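Local coordinates for hypothetical protein (Nostoc punctiforme, PDB 2O62) that is of unknown function but consists of two consecutive beta-sheet domains, both belonging to calycin-clan families, at residues E95-Q109 with L235-M249. Residues are numbered along the deposited sequence; the frame is centred on the assembly and turned at random. Where two conformers were deposited one is given.
Sequences ELAFVHENRRLRLVQ and LEAGWLIQSDLRQRM
Trp-239 carries CG anti to its backbone nitrogen (chi1 -170°) and Phe-98 carries CG anti to its carbonyl carbon, which brings indole and phenyl together between two beta hairpins packed face to face. Hairpin 95-109 belongs to the N-terminal sheet and hairpin 235-249 to the C-terminal barrel; the contact is therefore a buried one between domains, both of calycin-clan families. Strands 95-100 and 235-242 run 27° from parallel. The indole is clamped: Leu-105 CB sits over the centre of its six-membered ring, 3.7 Å from the centroid, and Ile-241 CG1 lies on the opposite face. Phe-98 CB reaches Trp-239 CE3 at 3.4 Å, while Trp-239 CB and Met-249 CE take opposite faces of the phenyl ring. Arg-103 meets the indole edge with CB, and its bent chain turns one guanidinium face toward Trp-239 CZ2, the two planes 60° apart; the charge pairs with Asp-217. An alanine in place of Trp-239 would probably leave a gap between Leu-105 and Ile-241 and strip Phe-98 CB and one guanidinium face of Arg-103 of their indole contact. Toward the barrel hairpin's turn, where Ile-241 and Gln-242 form a classic bulge opposite Leu-245, Ile-241 CG2 lies over the His-100 ring, 3.5 Å from its centroid. At the other end Leu-96 CD1 presses tightly on Ala-237 CB, at 3.3 Å.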
ATOM      1  N   GLU A  95      -5.089   3.617  -2.984  1.00 20.87           N
ATOM      2  CA  GLU A  95      -4.737   2.201  -3.044  1.00 20.49           C
ATOM      3  C   GLU A  95      -3.232   2.032  -3.206  1.00 20.36           C
ATOM      4  O   GLU A  95      -2.618   2.709  -4.039  1.00 19.66           O
ATOM      5  CB  GLU A  95      -5.425   1.577  -4.243  1.00 20.32           C
ATOM      6  CG  GLU A  95      -5.075   0.115  -4.494  1.00 20.65           C
ATOM      7  CD  GLU A  95      -5.724  -0.448  -5.744  1.00 24.02           C
ATOM      8  OE1 GLU A  95      -6.403   0.305  -6.470  1.00 31.00           O
ATOM      9  OE2 GLU A  95      -5.547  -1.638  -6.026  1.00 23.71           O
ATOM     10  N   LEU A  96      -2.660   1.115  -2.440  1.00 20.23           N
ATOM     11  CA  LEU A  96      -1.302   0.650  -2.649  1.00 21.44           C
ATOM     12  C   LEU A  96      -1.374  -0.810  -3.081  1.00 21.59           C
ATOM     13  O   LEU A  96      -1.900  -1.644  -2.375  1.00 21.81           O
ATOM     14  CB  LEU A  96      -0.516   0.799  -1.338  1.00 21.96           C
ATOM     15  CG  LEU A  96      -0.590   2.271  -0.834  1.00 25.23           C
ATOM     16  CD1 LEU A  96      -0.393   2.361   0.599  1.00 30.99           C
ATOM     17  CD2 LEU A  96       0.319   3.156  -1.508  1.00 22.34           C
ATOM     18  N   ALA A  97      -0.797  -1.114  -4.221  1.00 20.42           N
ATOM     19  CA  ALA A  97      -0.938  -2.427  -4.851  1.00 19.15           C
ATOM     20  C   ALA A  97       0.436  -3.037  -5.117  1.00 19.80           C
ATOM     21  O   ALA A  97       1.173  -2.548  -5.960  1.00 20.43           O
ATOM     22  CB  ALA A  97      -1.722  -2.269  -6.181  1.00 19.30           C
ATOM     23  N   PHE A  98       0.775  -4.088  -4.370  1.00 19.87           N
ATOM     24  CA  PHE A  98       2.010  -4.844  -4.527  1.00 20.46           C
ATOM     25  C   PHE A  98       1.835  -6.061  -5.442  1.00 21.51           C
ATOM     26  O   PHE A  98       0.875  -6.812  -5.307  1.00 21.71           O
ATOM     27  CB  PHE A  98       2.548  -5.342  -3.163  1.00 21.18           C
ATOM     28  CG  PHE A  98       2.679  -4.282  -2.111  1.00 22.01           C
ATOM     29  CD1 PHE A  98       1.613  -3.983  -1.253  1.00 23.50           C
ATOM     30  CD2 PHE A  98       3.893  -3.627  -1.928  1.00 22.31           C
ATOM     31  CE1 PHE A  98       1.742  -3.049  -0.257  1.00 21.76           C
ATOM     32  CE2 PHE A  98       4.012  -2.660  -0.937  1.00 21.04           C
ATOM     33  CZ  PHE A  98       2.953  -2.372  -0.129  1.00 22.75           C
ATOM     34  N   VAL A  99       2.786  -6.252  -6.350  1.00 21.77           N
ATOM     35  CA  VAL A  99       2.877  -7.414  -7.190  1.00 21.46           C
ATOM     36  C   VAL A  99       4.150  -8.188  -6.796  1.00 22.66           C
ATOM     37  O   VAL A  99       5.223  -7.610  -6.610  1.00 21.64           O
ATOM     38  CB  VAL A  99       2.912  -7.014  -8.633  1.00 21.71           C
ATOM     39  CG1 VAL A  99       3.048  -8.247  -9.533  1.00 24.29           C
ATOM     40  CG2 VAL A  99       1.665  -6.195  -8.963  1.00 22.08           C
ATOM     41  N   HIS A 100       4.009  -9.492  -6.617  1.00 21.91           N
ATOM     42  CA  HIS A 100       5.133 -10.385  -6.325  1.00 22.34           C
ATOM     43  C   HIS A 100       4.854 -11.791  -6.812  1.00 22.21           C
ATOM     44  O   HIS A 100       3.992 -12.475  -6.249  1.00 19.18           O
ATOM     45  CB  HIS A 100       5.373 -10.439  -4.820  1.00 22.43           C
ATOM     46  CG  HIS A 100       6.497 -11.354  -4.422  1.00 24.92           C
ATOM     47  ND1 HIS A 100       7.823 -10.973  -4.487  1.00 27.47           N
ATOM     48  CD2 HIS A 100       6.494 -12.618  -3.947  1.00 27.60           C
ATOM     49  CE1 HIS A 100       8.586 -11.973  -4.085  1.00 26.58           C
ATOM     50  NE2 HIS A 100       7.806 -12.987  -3.762  1.00 28.31           N
ATOM     51  N   GLU A 101       5.542 -12.196  -7.879  1.00 22.68           N
ATOM     52  CA  GLU A 101       5.430 -13.549  -8.417  1.00 24.94           C
ATOM     53  C   GLU A 101       3.951 -13.844  -8.757  1.00 23.15           C
ATOM     54  O   GLU A 101       3.386 -13.151  -9.598  1.00 23.82           O
ATOM     55  CB  GLU A 101       6.093 -14.564  -7.447  1.00 25.08           C
ATOM     56  CG  GLU A 101       7.602 -14.282  -7.257  1.00 28.30           C
ATOM     57  CD  GLU A 101       8.344 -15.300  -6.394  1.00 30.51           C
ATOM     58  OE1 GLU A 101       7.689 -16.139  -5.708  1.00 38.45           O
ATOM     59  OE2 GLU A 101       9.601 -15.231  -6.366  1.00 37.50           O
ATOM     60  N   ASN A 102       3.333 -14.833  -8.114  1.00 22.06           N
ATOM     61  CA  ASN A 102       1.941 -15.233  -8.428  1.00 21.69           C
ATOM     62  C   ASN A 102       0.863 -14.480  -7.641  1.00 21.46           C
ATOM     63  O   ASN A 102      -0.280 -14.894  -7.641  1.00 20.53           O
ATOM     64  CB  ASN A 102       1.722 -16.762  -8.213  1.00 21.55           C
ATOM     65  CG  ASN A 102       1.615 -17.161  -6.722  1.00 24.22           C
ATOM     66  OD1 ASN A 102       2.494 -16.789  -5.901  1.00 28.79           O
ATOM     67  ND2 ASN A 102       0.554 -17.948  -6.367  1.00 19.25           N
ATOM     68  N   ARG A 103       1.257 -13.454  -6.902  1.00 20.86           N
ATOM     69  CA  ARG A 103       0.393 -12.766  -5.957  1.00 19.66           C
ATOM     70  C   ARG A 103       0.330 -11.286  -6.228  1.00 20.47           C
ATOM     71  O   ARG A 103       1.312 -10.678  -6.669  1.00 20.02           O
ATOM     72  CB  ARG A 103       0.931 -12.922  -4.519  1.00 21.32           C
ATOM     73  CG  ARG A 103       0.746 -14.308  -3.911  1.00 20.25           C
ATOM     74  CD  ARG A 103      -0.682 -14.695  -3.540  1.00 22.05           C
ATOM     75  NE  ARG A 103      -1.406 -13.529  -3.047  1.00 22.10           N
ATOM     76  CZ  ARG A 103      -1.375 -13.084  -1.800  1.00 21.38           C
ATOM     77  NH1 ARG A 103      -0.787 -13.799  -0.856  1.00 21.04           N
ATOM     78  NH2 ARG A 103      -1.995 -11.944  -1.503  1.00 21.26           N
ATOM     79  N   ARG A 104      -0.829 -10.708  -5.931  1.00 20.29           N
ATOM     80  CA  ARG A 104      -0.934  -9.276  -5.672  1.00 20.85           C
ATOM     81  C   ARG A 104      -1.546  -9.107  -4.300  1.00 21.11           C
ATOM     82  O   ARG A 104      -2.351  -9.949  -3.843  1.00 20.81           O
ATOM     83  CB  ARG A 104      -1.740  -8.512  -6.709  1.00 20.68           C
ATOM     84  CG  ARG A 104      -1.370  -8.816  -8.123  1.00 22.59           C
ATOM     85  CD  ARG A 104      -1.817  -7.737  -9.072  1.00 22.54           C
ATOM     86  NE  ARG A 104      -3.256  -7.632  -9.159  1.00 21.58           N
ATOM     87  CZ  ARG A 104      -3.926  -6.808  -9.954  1.00 24.82           C
ATOM     88  NH1 ARG A 104      -3.283  -5.999 -10.775  1.00 23.56           N
ATOM     89  NH2 ARG A 104      -5.253  -6.799  -9.944  1.00 25.08           N
ATOM     90  N   LEU A 105      -1.142  -8.043  -3.625  1.00 20.86           N
ATOM     91  CA  LEU A 105      -1.779  -7.627  -2.385  1.00 21.00           C
ATOM     92  C   LEU A 105      -2.050  -6.170  -2.546  1.00 20.83           C
ATOM     93  O   LEU A 105      -1.094  -5.377  -2.696  1.00 20.30           O
ATOM     94  CB  LEU A 105      -0.895  -7.803  -1.147  1.00 21.73           C
ATOM     95  CG  LEU A 105      -1.665  -7.102   0.008  1.00 27.08           C
ATOM     96  CD1 LEU A 105      -2.578  -8.130   0.711  1.00 27.81           C
ATOM     97  CD2 LEU A 105      -0.928  -6.314   0.951  1.00 27.36           C
ATOM     98  N   ARG A 106      -3.336  -5.817  -2.528  1.00 21.14           N
ATOM     99  CA  ARG A 106      -3.738  -4.449  -2.822  1.00 21.12           C
ATOM    100  C   ARG A 106      -4.524  -3.937  -1.633  1.00 22.16           C
ATOM    101  O   ARG A 106      -5.453  -4.604  -1.172  1.00 22.86           O
ATOM    102  CB  ARG A 106      -4.546  -4.354  -4.080  1.00 21.53           C
ATOM    103  CG  ARG A 106      -3.891  -5.046  -5.182  1.00 21.94           C
ATOM    104  CD  ARG A 106      -4.495  -4.758  -6.542  1.00 23.03           C
ATOM    105  NE  ARG A 106      -5.702  -5.510  -6.843  1.00 22.16           N
ATOM    106  CZ  ARG A 106      -6.865  -4.975  -7.221  1.00 23.07           C
ATOM    107  NH1 ARG A 106      -7.048  -3.660  -7.270  1.00 23.86           N
ATOM    108  NH2 ARG A 106      -7.863  -5.760  -7.596  1.00 21.05           N
ATOM    109  N   LEU A 107      -4.095  -2.806  -1.101  1.00 21.02           N
ATOM    110  CA  LEU A 107      -4.704  -2.259   0.089  1.00 21.25           C
ATOM    111  C   LEU A 107      -5.266  -0.873  -0.197  1.00 20.41           C
ATOM    112  O   LEU A 107      -4.534   0.028  -0.580  1.00 19.83           O
ATOM    113  CB  LEU A 107      -3.691  -2.231   1.256  1.00 20.84           C
ATOM    114  CG  LEU A 107      -4.235  -2.017   2.690  1.00 26.12           C
ATOM    115  CD1 LEU A 107      -3.399  -2.733   3.704  1.00 30.54           C
ATOM    116  CD2 LEU A 107      -4.232  -0.564   3.044  1.00 27.97           C
ATOM    117  N   VAL A 108      -6.568  -0.714   0.020  1.00 20.34           N
ATOM    118  CA  VAL A 108      -7.248   0.551  -0.047  1.00 20.21           C
ATOM    119  C   VAL A 108      -7.559   1.105   1.361  1.00 19.84           C
ATOM    120  O   VAL A 108      -8.083   0.391   2.240  1.00 19.86           O
ATOM    121  CB  VAL A 108      -8.578   0.415  -0.812  1.00 21.40           C
ATOM    122  CG1 VAL A 108      -9.214   1.742  -1.011  1.00 22.62           C
ATOM    123  CG2 VAL A 108      -8.353  -0.265  -2.128  1.00 21.86           C
ATOM    124  N   GLN A 109      -7.193   2.366   1.563  1.00 19.66           N
ATOM    125  CA  GLN A 109      -7.567   3.133   2.738  1.00 19.59           C
ATOM    126  C   GLN A 109      -8.580   4.187   2.389  1.00 19.74           C
ATOM    127  O   GLN A 109      -8.476   4.840   1.336  1.00 18.90           O
ATOM    128  CB  GLN A 109      -6.347   3.832   3.365  1.00 20.64           C
ATOM    129  CG  GLN A 109      -5.214   2.885   3.803  1.00 21.65           C
ATOM    130  CD  GLN A 109      -4.187   3.532   4.711  1.00 22.44           C
ATOM    131  OE1 GLN A 109      -4.526   4.354   5.587  1.00 26.55           O
ATOM    132  NE2 GLN A 109      -2.934   3.122   4.551  1.00 23.88           N
ATOM    133  N   LEU A 235       0.079   8.153   2.534  1.00 22.28           N
ATOM    134  CA  LEU A 235      -0.714   6.926   2.606  1.00 22.81           C
ATOM    135  C   LEU A 235       0.295   5.779   2.488  1.00 22.34           C
ATOM    136  O   LEU A 235       1.033   5.730   1.539  1.00 20.46           O
ATOM    137  CB  LEU A 235      -1.633   6.932   1.411  1.00 24.23           C
ATOM    138  CG  LEU A 235      -2.688   5.893   1.297  1.00 26.32           C
ATOM    139  CD1 LEU A 235      -3.769   6.223   2.286  1.00 29.44           C
ATOM    140  CD2 LEU A 235      -3.201   5.855  -0.153  1.00 29.46           C
ATOM    141  N   GLU A 236       0.340   4.889   3.479  1.00 22.03           N
ATOM    142  CA  GLU A 236       1.375   3.844   3.525  0.50 22.39           C
ATOM    143  C   GLU A 236       0.734   2.496   3.823  1.00 21.89           C
ATOM    144  O   GLU A 236      -0.267   2.380   4.552  1.00 21.96           O
ATOM    145  CB  GLU A 236       2.539   4.111   4.537  0.50 22.37           C
ATOM    146  CG  GLU A 236       3.721   3.003   4.552  0.50 22.51           C
ATOM    147  CD  GLU A 236       4.954   3.416   5.399  0.50 24.45           C
ATOM    148  OE1 GLU A 236       4.773   4.356   6.198  0.50 25.69           O
ATOM    149  OE2 GLU A 236       6.088   2.844   5.273  0.50 22.62           O
ATOM    150  N   ALA A 237       1.318   1.492   3.185  1.00 21.42           N
ATOM    151  CA  ALA A 237       1.004   0.101   3.427  1.00 21.02           C
ATOM    152  C   ALA A 237       2.314  -0.673   3.330  1.00 20.41           C
ATOM    153  O   ALA A 237       3.290  -0.217   2.751  1.00 20.94           O
ATOM    154  CB  ALA A 237       0.017  -0.404   2.360  1.00 22.72           C
ATOM    155  N   GLY A 238       2.267  -1.878   3.827  1.00 20.25           N
ATOM    156  CA  GLY A 238       3.402  -2.792   3.879  1.00 20.01           C
ATOM    157  C   GLY A 238       2.918  -4.186   3.621  1.00 19.46           C
ATOM    158  O   GLY A 238       1.744  -4.512   3.833  1.00 19.17           O
ATOM    159  N   TRP A 239       3.843  -5.039   3.201  1.00 18.82           N
ATOM    160  CA  TRP A 239       3.549  -6.436   2.993  1.00 19.13           C
ATOM    161  C   TRP A 239       4.766  -7.250   3.338  1.00 19.74           C
ATOM    162  O   TRP A 239       5.782  -7.099   2.669  1.00 20.13           O
ATOM    163  CB  TRP A 239       3.227  -6.657   1.529  1.00 19.73           C
ATOM    164  CG  TRP A 239       2.681  -7.985   1.173  1.00 20.60           C
ATOM    165  CD1 TRP A 239       2.069  -8.891   2.014  1.00 20.83           C
ATOM    166  CD2 TRP A 239       2.661  -8.565  -0.116  1.00 20.59           C
ATOM    167  NE1 TRP A 239       1.633  -9.961   1.304  1.00 21.47           N
ATOM    168  CE2 TRP A 239       1.987  -9.798  -0.008  1.00 21.15           C
ATOM    169  CE3 TRP A 239       3.082  -8.134  -1.383  1.00 21.56           C
ATOM    170  CZ2 TRP A 239       1.760 -10.624  -1.105  1.00 22.98           C
ATOM    171  CZ3 TRP A 239       2.854  -8.943  -2.466  1.00 21.21           C
ATOM    172  CH2 TRP A 239       2.196 -10.185  -2.327  1.00 22.05           C
ATOM    173  N   LEU A 240       4.645  -8.103   4.362  1.00 18.52           N
ATOM    174  CA  LEU A 240       5.695  -9.041   4.765  1.00 19.54           C
ATOM    175  C   LEU A 240       5.546 -10.261   3.844  1.00 19.84           C
ATOM    176  O   LEU A 240       4.778 -11.214   4.116  1.00 20.47           O
ATOM    177  CB  LEU A 240       5.539  -9.439   6.229  1.00 19.51           C
ATOM    178  CG  LEU A 240       6.633 -10.332   6.809  1.00 21.83           C
ATOM    179  CD1 LEU A 240       7.960  -9.555   6.874  1.00 23.69           C
ATOM    180  CD2 LEU A 240       6.239 -10.852   8.174  1.00 21.79           C
ATOM    181  N   ILE A 241       6.274 -10.215   2.743  1.00 20.42           N
ATOM    182  CA  ILE A 241       6.144 -11.195   1.670  1.00 22.00           C
ATOM    183  C   ILE A 241       6.691 -12.567   2.057  1.00 22.13           C
ATOM    184  O   ILE A 241       6.132 -13.592   1.673  1.00 21.66           O
ATOM    185  CB  ILE A 241       6.849 -10.702   0.390  1.00 22.20           C
ATOM    186  CG1 ILE A 241       6.240  -9.389  -0.083  1.00 24.69           C
ATOM    187  CG2 ILE A 241       6.718 -11.728  -0.711  1.00 25.18           C
ATOM    188  CD1 ILE A 241       7.042  -8.655  -1.119  1.00 24.06           C
ATOM    189  N   GLN A 242       7.821 -12.566   2.772  1.00 21.98           N
ATOM    190  CA  GLN A 242       8.410 -13.748   3.393  1.00 23.19           C
ATOM    191  C   GLN A 242       8.868 -13.331   4.779  1.00 22.31           C
ATOM    192  O   GLN A 242       8.959 -12.143   5.063  1.00 21.01           O
ATOM    193  CB  GLN A 242       9.644 -14.227   2.589  1.00 24.51           C
ATOM    194  CG  GLN A 242       9.398 -14.508   1.103  1.00 28.02           C
ATOM    195  CD  GLN A 242       8.410 -15.673   0.846  1.00 33.87           C
ATOM    196  OE1 GLN A 242       8.128 -16.480   1.751  1.00 38.30           O
ATOM    197  NE2 GLN A 242       7.887 -15.759  -0.389  1.00 33.24           N
ATOM    198  N   SER A 243       9.233 -14.274   5.647  1.00 22.43           N
ATOM    199  CA  SER A 243       9.677 -13.887   7.009  1.00 22.19           C
ATOM    200  C   SER A 243      10.829 -12.864   7.001  1.00 22.16           C
ATOM    201  O   SER A 243      10.977 -12.110   7.950  1.00 22.62           O
ATOM    202  CB  SER A 243      10.067 -15.101   7.860  1.00 22.63           C
ATOM    203  OG  SER A 243      11.237 -15.702   7.344  1.00 25.70           O
ATOM    204  N   ASP A 244      11.625 -12.833   5.930  1.00 22.07           N
ATOM    205  CA  ASP A 244      12.824 -11.963   5.863  1.00 22.40           C
ATOM    206  C   ASP A 244      12.780 -10.992   4.688  1.00 21.65           C
ATOM    207  O   ASP A 244      13.793 -10.415   4.309  1.00 22.17           O
ATOM    208  CB  ASP A 244      14.080 -12.834   5.775  1.00 23.40           C
ATOM    209  CG  ASP A 244      14.015 -13.842   4.616  1.00 26.91           C
ATOM    210  OD1 ASP A 244      13.071 -13.788   3.745  1.00 30.69           O
ATOM    211  OD2 ASP A 244      14.894 -14.727   4.593  1.00 33.11           O
ATOM    212  N   LEU A 245      11.595 -10.786   4.125  1.00 21.18           N
ATOM    213  CA  LEU A 245      11.405  -9.874   3.011  1.00 20.70           C
ATOM    214  C   LEU A 245      10.115  -9.056   3.165  1.00 21.00           C
ATOM    215  O   LEU A 245       9.011  -9.619   3.247  1.00 20.91           O
ATOM    216  CB  LEU A 245      11.379 -10.646   1.685  1.00 21.55           C
ATOM    217  CG  LEU A 245      11.185  -9.797   0.423  1.00 21.81           C
ATOM    218  CD1 LEU A 245      12.372  -8.915   0.170  1.00 25.25           C
ATOM    219  CD2 LEU A 245      10.870 -10.722  -0.797  1.00 22.37           C
ATOM    220  N   ARG A 246      10.238  -7.722   3.165  1.00 19.67           N
ATOM    221  CA  ARG A 246       9.093  -6.848   3.319  1.00 19.50           C
ATOM    222  C   ARG A 246       9.164  -5.723   2.328  1.00 20.30           C
ATOM    223  O   ARG A 246      10.255  -5.198   2.038  1.00 21.28           O
ATOM    224  CB  ARG A 246       9.080  -6.257   4.709  1.00 19.22           C
ATOM    225  CG  ARG A 246       7.849  -5.414   5.024  1.00 20.42           C
ATOM    226  CD  ARG A 246       7.405  -5.617   6.463  1.00 25.24           C
ATOM    227  NE  ARG A 246       6.269  -4.764   6.866  1.00 25.08           N
ATOM    228  CZ  ARG A 246       6.363  -3.657   7.592  1.00 23.07           C
ATOM    229  NH1 ARG A 246       7.544  -3.152   7.920  1.00 22.74           N
ATOM    230  NH2 ARG A 246       5.248  -3.007   7.961  1.00 24.18           N
ATOM    231  N   GLN A 247       8.020  -5.355   1.783  1.00 21.03           N
ATOM    232  CA  GLN A 247       7.939  -4.147   1.013  1.00 21.53           C
ATOM    233  C   GLN A 247       7.051  -3.160   1.720  1.00 20.11           C
ATOM    234  O   GLN A 247       6.112  -3.534   2.399  1.00 19.96           O
ATOM    235  CB  GLN A 247       7.427  -4.390  -0.430  1.00 20.83           C
ATOM    236  CG  GLN A 247       8.451  -5.049  -1.317  1.00 23.56           C
ATOM    237  CD  GLN A 247       8.052  -5.109  -2.755  1.00 24.89           C
ATOM    238  OE1 GLN A 247       6.907  -5.343  -3.077  1.00 25.49           O
ATOM    239  NE2 GLN A 247       9.010  -4.820  -3.654  1.00 28.35           N
ATOM    240  N   ARG A 248       7.360  -1.891   1.539  1.00 20.18           N
ATOM    241  CA  ARG A 248       6.489  -0.794   1.996  1.00 20.50           C
ATOM    242  C   ARG A 248       6.236   0.153   0.818  1.00 20.81           C
ATOM    243  O   ARG A 248       7.136   0.409   0.013  1.00 23.84           O
ATOM    244  CB  ARG A 248       7.128  -0.054   3.144  1.00 20.96           C
ATOM    245  CG  ARG A 248       7.301  -0.937   4.373  1.00 23.03           C
ATOM    246  CD  ARG A 248       7.861  -0.159   5.528  1.00 24.59           C
ATOM    247  NE  ARG A 248       9.327   0.059   5.423  1.00 28.92           N
ATOM    248  CZ  ARG A 248       9.917   1.260   5.272  1.00 31.44           C
ATOM    249  NH1 ARG A 248       9.215   2.383   5.229  1.00 30.88           N
ATOM    250  NH2 ARG A 248      11.235   1.360   5.204  1.00 32.03           N
HETATM  251  N   MSE A 249       5.018   0.682   0.711  1.00 20.92           N
HETATM  252  CA  MSE A 249       4.704   1.632  -0.337  1.00 20.71           C
HETATM  253  C   MSE A 249       4.078   2.890   0.271  1.00 21.02           C
HETATM  254  O   MSE A 249       3.255   2.799   1.149  1.00 21.32           O
HETATM  255  CB  MSE A 249       3.810   1.019  -1.423  1.00 20.94           C
HETATM  256  CG  MSE A 249       3.741   1.832  -2.633  1.00 21.61           C
HETATM  257 SE   MSE A 249       2.454   1.314  -4.041  0.75 23.81          SE
HETATM  258  CE  MSE A 249       3.176  -0.324  -4.429  1.00 25.07           C
TER
HETATM  259  O   HOH W   1       6.307  -5.161  -5.467  1.00 29.36           O
HETATM  260  O   HOH W   2       8.978 -14.974  -2.437  1.00 46.55           O